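Local coordinates for pyrroline carboxylate reductase (Plasmodium falciparum, PDB 2RCY), which binds NADP and probably catalyses the NADPH-dependent reduction of pyrroline-5-carboxylate to proline, at residues L19-I29 and N142-I150; V110-C118 and M159-P170. One frame throughout, in Å; residues are numbered along the deposited sequence.

Interaction 1: L19-I29 and N142-I150; sequences LAHGIANANII and NDIFNSCGI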
loop_
_atom_site.group_PDB
_atom_site.type_symbol
_atom_site.label_atom_id
_atom_site.label_comp_id
_atom_site.label_asym_id
_atom_site.label_seq_id
_atom_site.Cartn_x
_atom_site.Cartn_y
_atom_site.Cartn_z
ATOM N N LEU A 19 -32.818 -25.692 6.215
ATOM C CA LEU A 19 -34.180 -25.189 6.064
ATOM C C LEU A 19 -35.208 -26.275 6.366
ATOM O O LEU A 19 -36.217 -26.014 7.018
ATOM C CB LEU A 19 -34.397 -24.617 4.656
ATOM C CG LEU A 19 -35.685 -23.828 4.386
ATOM C CD1 LEU A 19 -35.736 -22.539 5.203
ATOM C CD2 LEU A 19 -35.821 -23.526 2.901
ATOM N N ALA A 20 -34.937 -27.490 5.891
ATOM C CA ALA A 20 -35.833 -28.626 6.087
ATOM C C ALA A 20 -35.998 -28.973 7.564
ATOM O O ALA A 20 -37.121 -29.134 8.044
ATOM C CB ALA A 20 -35.337 -29.834 5.303
ATOM N N HIS A 21 -34.877 -29.069 8.278
ATOM C CA HIS A 21 -34.887 -29.389 9.706
ATOM C C HIS A 21 -35.344 -28.209 10.563
ATOM O O HIS A 21 -35.824 -28.397 11.683
ATOM C CB HIS A 21 -33.513 -29.889 10.166
ATOM C CG HIS A 21 -33.037 -31.110 9.440
ATOM N ND1 HIS A 21 -31.797 -31.185 8.843
ATOM C CD2 HIS A 21 -33.638 -32.301 9.205
ATOM C CE1 HIS A 21 -31.652 -32.370 8.278
ATOM N NE2 HIS A 21 -32.756 -33.067 8.483
ATOM N N GLY A 22 -35.195 -26.998 10.030
ATOM C CA GLY A 22 -35.673 -25.789 10.693
ATOM C C GLY A 22 -37.189 -25.742 10.779
ATOM O O GLY A 22 -37.747 -25.330 11.799
ATOM N N ILE A 23 -37.847 -26.169 9.703
ATOM C CA ILE A 23 -39.307 -26.237 9.640
ATOM C C ILE A 23 -39.818 -27.479 10.379
ATOM O O ILE A 23 -40.875 -27.440 11.016
ATOM C CB ILE A 23 -39.820 -26.216 8.172
ATOM C CG1 ILE A 23 -39.283 -24.984 7.436
ATOM C CG2 ILE A 23 -41.348 -26.213 8.122
ATOM C CD1 ILE A 23 -39.280 -25.104 5.920
ATOM N N ALA A 24 -39.051 -28.567 10.296
ATOM C CA ALA A 24 -39.387 -29.827 10.964
ATOM C C ALA A 24 -39.448 -29.686 12.486
ATOM O O ALA A 24 -40.343 -30.240 13.129
ATOM C CB ALA A 24 -38.399 -30.920 10.570
ATOM N N ASN A 25 -38.498 -28.941 13.048
ATOM C CA ASN A 25 -38.441 -28.698 14.489
ATOM C C ASN A 25 -39.463 -27.663 14.958
ATOM O O ASN A 25 -39.827 -27.628 16.137
ATOM C CB ASN A 25 -37.029 -28.280 14.911
ATOM C CG ASN A 25 -36.007 -29.397 14.744
ATOM O OD1 ASN A 25 -36.362 -30.562 14.549
ATOM N ND2 ASN A 25 -34.730 -29.043 14.823
ATOM N N ALA A 26 -39.920 -26.828 14.028
ATOM C CA ALA A 26 -40.899 -25.783 14.321
ATOM C C ALA A 26 -42.314 -26.340 14.497
ATOM O O ALA A 26 -43.171 -25.693 15.107
ATOM C CB ALA A 26 -40.877 -24.725 13.234
ATOM N N ASN A 27 -42.540 -27.540 13.961
ATOM C CA ASN A 27 -43.836 -28.227 14.014
ATOM C C ASN A 27 -45.034 -27.364 13.603
ATOM O O ASN A 27 -45.842 -26.946 14.439
ATOM C CB ASN A 27 -44.062 -28.892 15.382
ATOM C CG ASN A 27 -43.240 -30.157 15.557
ATOM O OD1 ASN A 27 -42.017 -30.106 15.695
ATOM N ND2 ASN A 27 -43.913 -31.304 15.560
ATOM N N ILE A 28 -45.115 -27.092 12.305
ATOM C CA ILE A 28 -46.264 -26.419 11.699
ATOM C C ILE A 28 -46.887 -27.335 10.646
ATOM O O ILE A 28 -48.067 -27.209 10.311
ATOM C CB ILE A 28 -45.881 -25.059 11.061
ATOM C CG1 ILE A 28 -44.565 -25.172 10.279
ATOM C CG2 ILE A 28 -45.784 -23.979 12.132
ATOM C CD1 ILE A 28 -44.389 -24.122 9.203
ATOM N N ILE A 29 -46.068 -28.250 10.131
ATOM C CA ILE A 29 -46.500 -29.265 9.177
ATOM C C ILE A 29 -46.089 -30.636 9.714
ATOM O O ILE A 29 -45.004 -30.786 10.281
ATOM C CB ILE A 29 -45.877 -29.040 7.771
ATOM C CG1 ILE A 29 -46.052 -27.584 7.319
ATOM C CG2 ILE A 29 -46.493 -29.995 6.751
ATOM C CD1 ILE A 29 -45.131 -27.159 6.190
ATOM N N ASN A 142 -45.220 -16.791 4.511
ATOM C CA ASN A 142 -44.940 -16.123 5.784
ATOM C C ASN A 142 -44.913 -17.056 6.993
ATOM O O ASN A 142 -44.003 -16.974 7.817
ATOM C CB ASN A 142 -45.924 -14.974 6.029
ATOM C CG ASN A 142 -45.421 -13.649 5.486
ATOM O OD1 ASN A 142 -45.200 -13.498 4.285
ATOM N ND2 ASN A 142 -45.243 -12.678 6.375
ATOM N N ASP A 143 -45.902 -17.944 7.087
ATOM C CA ASP A 143 -46.032 -18.850 8.232
ATOM C C ASP A 143 -44.953 -19.930 8.268
ATOM O O ASP A 143 -44.548 -20.367 9.347
ATOM C CB ASP A 143 -47.418 -19.500 8.258
ATOM C CG ASP A 143 -48.545 -18.489 8.408
ATOM O OD1 ASP A 143 -48.279 -17.321 8.770
ATOM O OD2 ASP A 143 -49.707 -18.872 8.157
ATOM N N ILE A 144 -44.506 -20.362 7.089
ATOM C CA ILE A 144 -43.461 -21.383 6.974
ATOM C C ILE A 144 -42.118 -20.876 7.505
ATOM O O ILE A 144 -41.426 -21.585 8.239
ATOM C CB ILE A 144 -43.320 -21.907 5.514
ATOM C CG1 ILE A 144 -44.465 -22.871 5.185
ATOM C CG2 ILE A 144 -41.979 -22.617 5.307
ATOM C CD1 ILE A 144 -44.615 -23.202 3.706
ATOM N N PHE A 145 -41.772 -19.642 7.147
ATOM C CA PHE A 145 -40.471 -19.077 7.491
ATOM C C PHE A 145 -40.456 -18.294 8.809
ATOM O O PHE A 145 -39.410 -18.179 9.447
ATOM C CB PHE A 145 -39.913 -18.257 6.322
ATOM C CG PHE A 145 -39.739 -19.056 5.054
ATOM C CD1 PHE A 145 -38.728 -20.007 4.942
ATOM C CD2 PHE A 145 -40.594 -18.867 3.973
ATOM C CE1 PHE A 145 -38.571 -20.751 3.775
ATOM C CE2 PHE A 145 -40.444 -19.606 2.801
ATOM C CZ PHE A 145 -39.430 -20.549 2.704
ATOM N N ASN A 146 -41.612 -17.771 9.220
ATOM C CA ASN A 146 -41.744 -17.145 10.542
ATOM C C ASN A 146 -41.741 -18.159 11.688
ATOM O O ASN A 146 -41.582 -17.787 12.853
ATOM C CB ASN A 146 -42.987 -16.251 10.626
ATOM C CG ASN A 146 -42.725 -14.827 10.154
ATOM O OD1 ASN A 146 -41.657 -14.259 10.397
ATOM N ND2 ASN A 146 -43.713 -14.239 9.489
ATOM N N SER A 147 -41.919 -19.434 11.347
ATOM C CA SER A 147 -41.861 -20.521 12.323
ATOM C C SER A 147 -40.421 -20.845 12.726
ATOM O O SER A 147 -40.178 -21.370 13.816
ATOM C CB SER A 147 -42.558 -21.773 11.780
ATOM O OG SER A 147 -41.773 -22.417 10.791
ATOM N N CYS A 148 -39.477 -20.534 11.840
ATOM C CA CYS A 148 -38.056 -20.777 12.094
ATOM C C CYS A 148 -37.189 -19.533 11.851
ATOM O O CYS A 148 -35.996 -19.644 11.556
ATOM C CB CYS A 148 -37.557 -21.964 11.260
ATOM S SG CYS A 148 -37.688 -21.746 9.469
ATOM N N GLY A 149 -37.794 -18.353 11.987
ATOM C CA GLY A 149 -37.071 -17.095 11.837
ATOM C C GLY A 149 -37.952 -15.885 11.596
ATOM O O GLY A 149 -39.117 -15.866 11.990
ATOM N N ILE A 150 -37.381 -14.867 10.953
ATOM C CA ILE A 150 -38.100 -13.632 10.633
ATOM C C ILE A 150 -38.028 -13.358 9.131
ATOM O O ILE A 150 -36.941 -13.270 8.560
ATOM C CB ILE A 150 -37.554 -12.417 11.440
ATOM C CG1 ILE A 150 -37.797 -12.617 12.941
ATOM C CG2 ILE A 150 -38.190 -11.104 10.962
ATOM C CD1 ILE A 150 -37.029 -11.660 13.842
#

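Interaction 2: V110-C118 and M159-P170; sequences VWVMPNTPC and MDIATAISGCGP. With NAP (NADP nicotinamide-adenine-dinucleotide phosphate), chain G.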
loop_
_atom_site.group_PDB
_atom_site.type_symbol
_atom_site.label_atom_id
_atom_site.label_comp_id
_atom_site.label_asym_id
_atom_site.label_seq_id
_atom_site.Cartn_x
_atom_site.Cartn_y
_atom_site.Cartn_z
ATOM N N VAL A 110 -42.293 -17.833 -6.223
ATOM C CA VAL A 110 -41.833 -16.959 -5.147
ATOM C C VAL A 110 -40.350 -17.224 -4.857
ATOM O O VAL A 110 -39.934 -18.373 -4.697
ATOM C CB VAL A 110 -42.735 -17.075 -3.871
ATOM C CG1 VAL A 110 -42.900 -18.522 -3.430
ATOM C CG2 VAL A 110 -42.205 -16.217 -2.732
ATOM N N TRP A 111 -39.560 -16.155 -4.821
ATOM C CA TRP A 111 -38.119 -16.259 -4.601
ATOM C C TRP A 111 -37.748 -15.864 -3.172
ATOM O O TRP A 111 -37.759 -14.684 -2.818
ATOM C CB TRP A 111 -37.364 -15.416 -5.639
ATOM C CG TRP A 111 -35.860 -15.437 -5.521
ATOM C CD1 TRP A 111 -35.081 -16.445 -5.025
ATOM C CD2 TRP A 111 -34.958 -14.409 -5.948
ATOM N NE1 TRP A 111 -33.754 -16.099 -5.096
ATOM C CE2 TRP A 111 -33.649 -14.856 -5.661
ATOM C CE3 TRP A 111 -35.129 -13.147 -6.534
ATOM C CZ2 TRP A 111 -32.515 -14.087 -5.944
ATOM C CZ3 TRP A 111 -34.001 -12.384 -6.815
ATOM C CH2 TRP A 111 -32.712 -12.858 -6.520
ATOM N N VAL A 112 -37.425 -16.869 -2.363
ATOM C CA VAL A 112 -37.095 -16.674 -0.953
ATOM C C VAL A 112 -35.588 -16.814 -0.735
ATOM O O VAL A 112 -34.961 -17.738 -1.254
ATOM C CB VAL A 112 -37.850 -17.690 -0.049
ATOM C CG1 VAL A 112 -37.582 -17.420 1.430
ATOM C CG2 VAL A 112 -39.348 -17.654 -0.328
HETATM N N MSE A 113 -35.017 -15.886 0.029
HETATM C CA MSE A 113 -33.601 -15.940 0.374
HETATM C C MSE A 113 -33.407 -16.186 1.874
HETATM O O MSE A 113 -33.608 -15.278 2.683
HETATM C CB MSE A 113 -32.878 -14.670 -0.089
HETATM C CG MSE A 113 -31.363 -14.690 0.080
HETATM SE SE MSE A 113 -30.490 -16.292 -0.619
HETATM C CE MSE A 113 -31.183 -16.287 -2.444
ATOM N N PRO A 114 -33.035 -17.426 2.243
ATOM C CA PRO A 114 -32.818 -17.831 3.628
ATOM C C PRO A 114 -31.357 -17.759 4.077
ATOM O O PRO A 114 -30.480 -17.390 3.293
ATOM C CB PRO A 114 -33.274 -19.288 3.614
ATOM C CG PRO A 114 -32.943 -19.771 2.219
ATOM C CD PRO A 114 -32.832 -18.559 1.319
ATOM N N ASN A 115 -31.116 -18.099 5.341
ATOM C CA ASN A 115 -29.767 -18.371 5.837
ATOM C C ASN A 115 -29.749 -19.577 6.785
ATOM O O ASN A 115 -30.799 -19.984 7.282
ATOM C CB ASN A 115 -29.121 -17.123 6.464
ATOM C CG ASN A 115 -29.913 -16.556 7.635
ATOM O OD1 ASN A 115 -30.778 -17.218 8.206
ATOM N ND2 ASN A 115 -29.603 -15.319 8.003
ATOM N N THR A 116 -28.564 -20.138 7.027
ATOM C CA THR A 116 -28.424 -21.367 7.828
ATOM C C THR A 116 -28.934 -21.306 9.284
ATOM O O THR A 116 -29.392 -22.327 9.800
ATOM C CB THR A 116 -26.979 -21.938 7.804
ATOM O OG1 THR A 116 -26.050 -20.946 8.257
ATOM C CG2 THR A 116 -26.598 -22.394 6.399
ATOM N N PRO A 117 -28.840 -20.130 9.954
ATOM C CA PRO A 117 -29.423 -19.954 11.294
ATOM C C PRO A 117 -30.872 -20.422 11.480
ATOM O O PRO A 117 -31.334 -20.523 12.618
ATOM C CB PRO A 117 -29.341 -18.442 11.501
ATOM C CG PRO A 117 -28.133 -18.053 10.773
ATOM C CD PRO A 117 -28.123 -18.907 9.538
ATOM N N CYS A 118 -31.577 -20.697 10.383
ATOM C CA CYS A 118 -32.948 -21.210 10.450
ATOM C C CYS A 118 -33.008 -22.604 11.077
ATOM O O CYS A 118 -34.052 -23.016 11.587
ATOM C CB CYS A 118 -33.591 -21.216 9.062
ATOM S SG CYS A 118 -32.859 -22.383 7.897
HETATM N N MSE A 159 -33.333 -7.714 -3.792
HETATM C CA MSE A 159 -33.019 -9.092 -3.404
HETATM C C MSE A 159 -31.526 -9.400 -3.401
HETATM O O MSE A 159 -31.061 -10.225 -2.614
HETATM C CB MSE A 159 -33.741 -10.086 -4.315
HETATM C CG MSE A 159 -35.228 -10.256 -4.031
HETATM SE SE MSE A 159 -35.619 -11.245 -2.389
HETATM C CE MSE A 159 -34.769 -12.947 -2.801
ATOM N N ASP A 160 -30.782 -8.736 -4.281
ATOM C CA ASP A 160 -29.350 -8.986 -4.441
ATOM C C ASP A 160 -28.527 -8.470 -3.260
ATOM O O ASP A 160 -27.646 -9.173 -2.763
ATOM C CB ASP A 160 -28.848 -8.397 -5.761
ATOM C CG ASP A 160 -29.617 -8.923 -6.964
ATOM O OD1 ASP A 160 -29.511 -10.131 -7.267
ATOM O OD2 ASP A 160 -30.323 -8.122 -7.611
ATOM N N ILE A 161 -28.823 -7.248 -2.816
ATOM C CA ILE A 161 -28.174 -6.674 -1.632
ATOM C C ILE A 161 -28.619 -7.381 -0.342
ATOM O O ILE A 161 -27.814 -7.584 0.571
ATOM C CB ILE A 161 -28.348 -5.114 -1.545
ATOM C CG1 ILE A 161 -27.710 -4.543 -0.271
ATOM C CG2 ILE A 161 -29.814 -4.702 -1.641
ATOM C CD1 ILE A 161 -26.206 -4.678 -0.212
ATOM N N ALA A 162 -29.892 -7.765 -0.286
ATOM C CA ALA A 162 -30.434 -8.490 0.862
ATOM C C ALA A 162 -29.795 -9.872 1.010
ATOM O O ALA A 162 -29.543 -10.321 2.126
ATOM C CB ALA A 162 -31.939 -8.603 0.753
ATOM N N THR A 163 -29.535 -10.528 -0.120
ATOM C CA THR A 163 -28.810 -11.800 -0.156
ATOM C C THR A 163 -27.402 -11.625 0.412
ATOM O O THR A 163 -26.939 -12.443 1.206
ATOM C CB THR A 163 -28.720 -12.358 -1.601
ATOM O OG1 THR A 163 -30.035 -12.464 -2.161
ATOM C CG2 THR A 163 -28.049 -13.726 -1.627
ATOM N N ALA A 164 -26.741 -10.543 0.006
ATOM C CA ALA A 164 -25.384 -10.221 0.447
ATOM C C ALA A 164 -25.282 -9.986 1.955
ATOM O O ALA A 164 -24.254 -10.282 2.562
ATOM C CB ALA A 164 -24.861 -9.017 -0.315
ATOM N N ILE A 165 -26.349 -9.455 2.548
ATOM C CA ILE A 165 -26.399 -9.175 3.984
ATOM C C ILE A 165 -27.002 -10.339 4.775
ATOM O O ILE A 165 -26.381 -10.850 5.706
ATOM C CB ILE A 165 -27.188 -7.870 4.282
ATOM C CG1 ILE A 165 -26.392 -6.651 3.813
ATOM C CG2 ILE A 165 -27.527 -7.749 5.774
ATOM C CD1 ILE A 165 -27.205 -5.384 3.728
ATOM N N SER A 166 -28.211 -10.746 4.397
ATOM C CA SER A 166 -28.954 -11.756 5.144
ATOM C C SER A 166 -28.533 -13.182 4.789
ATOM O O SER A 166 -28.314 -14.001 5.678
ATOM C CB SER A 166 -30.459 -11.561 4.942
ATOM O OG SER A 166 -31.199 -12.616 5.524
ATOM N N GLY A 167 -28.422 -13.469 3.493
ATOM C CA GLY A 167 -28.031 -14.795 3.023
ATOM C C GLY A 167 -26.573 -15.117 3.298
ATOM O O GLY A 167 -26.263 -16.176 3.843
ATOM N N CYS A 168 -25.686 -14.194 2.925
ATOM C CA CYS A 168 -24.239 -14.371 3.084
ATOM C C CYS A 168 -23.733 -13.943 4.456
ATOM O O CYS A 168 -22.660 -14.370 4.886
ATOM C CB CYS A 168 -23.486 -13.584 2.015
ATOM S SG CYS A 168 -23.869 -14.057 0.341
ATOM N N GLY A 169 -24.511 -13.095 5.125
ATOM C CA GLY A 169 -24.160 -12.534 6.429
ATOM C C GLY A 169 -23.534 -13.465 7.455
ATOM O O GLY A 169 -22.507 -13.116 8.038
ATOM N N PRO A 170 -24.143 -14.650 7.689
ATOM C CA PRO A 170 -23.576 -15.564 8.682
ATOM C C PRO A 170 -22.073 -15.781 8.523
ATOM O O PRO A 170 -21.356 -15.809 9.521
ATOM C CB PRO A 170 -24.340 -16.867 8.435
ATOM C CG PRO A 170 -25.651 -16.422 7.919
ATOM C CD PRO A 170 -25.367 -15.209 7.081
HETATM P PA NAP G . -24.907 -27.788 -1.741
HETATM O O1A NAP G . -24.535 -28.064 -0.306
HETATM O O2A NAP G . -23.964 -28.209 -2.843
HETATM O O5B NAP G . -26.370 -28.405 -2.003
HETATM C C5B NAP G . -26.774 -28.933 -3.264
HETATM C C4B NAP G . -27.462 -30.268 -3.013
HETATM O O4B NAP G . -28.317 -30.616 -4.105
HETATM C C3B NAP G . -26.453 -31.396 -2.853
HETATM O O3B NAP G . -26.591 -31.974 -1.552
HETATM C C2B NAP G . -26.791 -32.408 -3.933
HETATM O O2B NAP G . -26.784 -33.744 -3.431
HETATM C C1B NAP G . -28.186 -32.010 -4.395
HETATM N N9A NAP G . -28.424 -32.248 -5.845
HETATM C C8A NAP G . -27.505 -32.295 -6.823
HETATM N N7A NAP G . -28.121 -32.530 -8.003
HETATM C C5A NAP G . -29.442 -32.626 -7.758
HETATM C C6A NAP G . -30.555 -32.853 -8.562
HETATM N N6A NAP G . -30.415 -33.032 -9.897
HETATM N N1A NAP G . -31.784 -32.894 -7.997
HETATM C C2A NAP G . -31.941 -32.719 -6.674
HETATM N N3A NAP G . -30.884 -32.498 -5.877
HETATM C C4A NAP G . -29.627 -32.445 -6.395
HETATM O O3 NAP G . -25.195 -26.213 -1.908
HETATM P PN NAP G . -26.025 -25.381 -0.807
HETATM O O1N NAP G . -25.046 -24.536 -0.031
HETATM O O2N NAP G . -26.964 -26.312 -0.077
HETATM O O5D NAP G . -26.894 -24.371 -1.704
HETATM C C5D NAP G . -28.032 -24.793 -2.450
HETATM C C4D NAP G . -28.823 -23.561 -2.877
HETATM O O4D NAP G . -29.216 -22.805 -1.729
HETATM C C3D NAP G . -28.009 -22.631 -3.768
HETATM O O3D NAP G . -28.781 -22.326 -4.931
HETATM C C2D NAP G . -27.767 -21.382 -2.939
HETATM O O2D NAP G . -27.852 -20.186 -3.719
HETATM C C1D NAP G . -28.876 -21.424 -1.901
HETATM N N1N NAP G . -28.496 -20.808 -0.623
HETATM C C2N NAP G . -27.525 -21.345 0.137
HETATM C C3N NAP G . -27.175 -20.762 1.353
HETATM C C7N NAP G . -26.097 -21.373 2.200
HETATM O O7N NAP G . -25.418 -22.435 1.772
HETATM N N7N NAP G . -25.848 -20.890 3.332
HETATM C C4N NAP G . -27.839 -19.612 1.779
HETATM C C5N NAP G . -28.839 -19.075 0.977
HETATM C C6N NAP G . -29.149 -19.701 -0.229
HETATM P P2B NAP G . -25.423 -34.602 -3.290
HETATM O O1X NAP G . -25.916 -36.023 -3.133
HETATM O O2X NAP G . -24.664 -34.344 -4.572
HETATM O O3X NAP G . -24.758 -34.049 -2.053
HETATM O O HOH W 1 -31.319 -14.617 3.975
HETATM O O HOH W 2 -26.673 -18.585 4.951
#

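Interaction 1: L19-I29 and N142-I150
I28 reaches across to I144 and S147 and can be followed atom by atom. Its CB points toward the other segment. I28 CG2 leaves CB on the side of S147 and lies 3.9 Å from S147 CB. CG1 sits between the backbone N and the carbonyl carbon (chi1 43°) and carries CD1 forward. CD1 is the working tip. I28 CD1 lies 3.5 Å from S147 OG and 3.7 Å from I144 CA. A26 CB meets the same hydroxyl oxygen and the carbonyl oxygen of S147. S147 OG itself donates to I144 O at 2.7 Å, from above the carbonyl plane. The hydroxyl is therefore turned back on its own turn while methyl groups pack against it.

Back toward the start of helix 14-26, G22 has no side chain, and C148 CB comes to 3.4 Å from G22 O. I23 CD1 touches I144 CG2 at 3.7 Å. That same CG2 also lies over the centre of one face of the F145 ring. L19 takes the ring edge, with L19 CD1 in plane and 3.6 Å from F145 CE1. F125 of strand 123-129 meets this ring too, and F9 of strand 7-10 lies against L19 and I23.

No hydrogen bond joins the two segments. Contact between helix 14-26 with the residues that follow it and the last part of helix 135-146 with S147 and C148 thus rests on apolar fit, with the S147 hydroxyl bonded within its own segment.

Interaction 2: V110-C118 and M159-P170
M159 and W111 approach from opposite directions and meet over the indole face. The selenomethionine chain of M159 is bent at chi2 and chi3, which folds CE back over the ring. M159 CE lies 3.6 Å from the centroid of the W111 six-membered ring, a CH-pi contact. SE stands farther above the same ring in a Met-aromatic contact. M159 CB touches W111 CZ3 at 3.4 Å.

M113, also selenomethionine, crosses T163 at about a right angle. Its CG meets T163 OG1, and its SE packs on T163 CG2. T163 OG1 donates to M159 O, which also accepts from T163 N on the opposite face of its plane. M113 SE then lies 3.6 Å from C5N of the nicotinamide ring.

N115 uses its amide differently. N115 ND2 donates to S166 O at 3.0 Å, with an angle of 145° at the hydrogen, while OD1 accepts from S124 N. One water joins M113 O to S166 OG, which is also hydrogen-bonded to S124 OG. Another joins T116 N and G167 O to N7N of the NADP carboxamide. P117 and P170 cross at about a right angle, P117 CD to P170 CG 3.9 Å.

The axes of strand segment 110-113 and helix 159-167 run at 32° to each other. Strand 123-129 pairs beside the strand, and helix 242-260 packs on the helix. The second subunit also reaches this region, with its G204 on P117 and its A183 on I161.

The centres of interactions 1 and 2 lie 16 Å apart, and both reach the same mixed sheet. Their segments alternate along the chain: 19-29, 110-118, 142-150, then 159-170. Strand 149-153 leads from the second half of interaction 1 to helix 159-167 of interaction 2. The two contacts also touch directly. L19 CA packs on C118 SG at 3.6 Å, and F145 CE2 on V112 CG2 at 3.8 Å. Interaction 1 packs helix 14-26, which begins at the NADP-binding residues Q14 and M15, against helix 135-146. Interaction 2 joins the nicotinamide end of the pocket to the dimerisation-family region, and its residues lie beside both the nicotinamide and the second subunit.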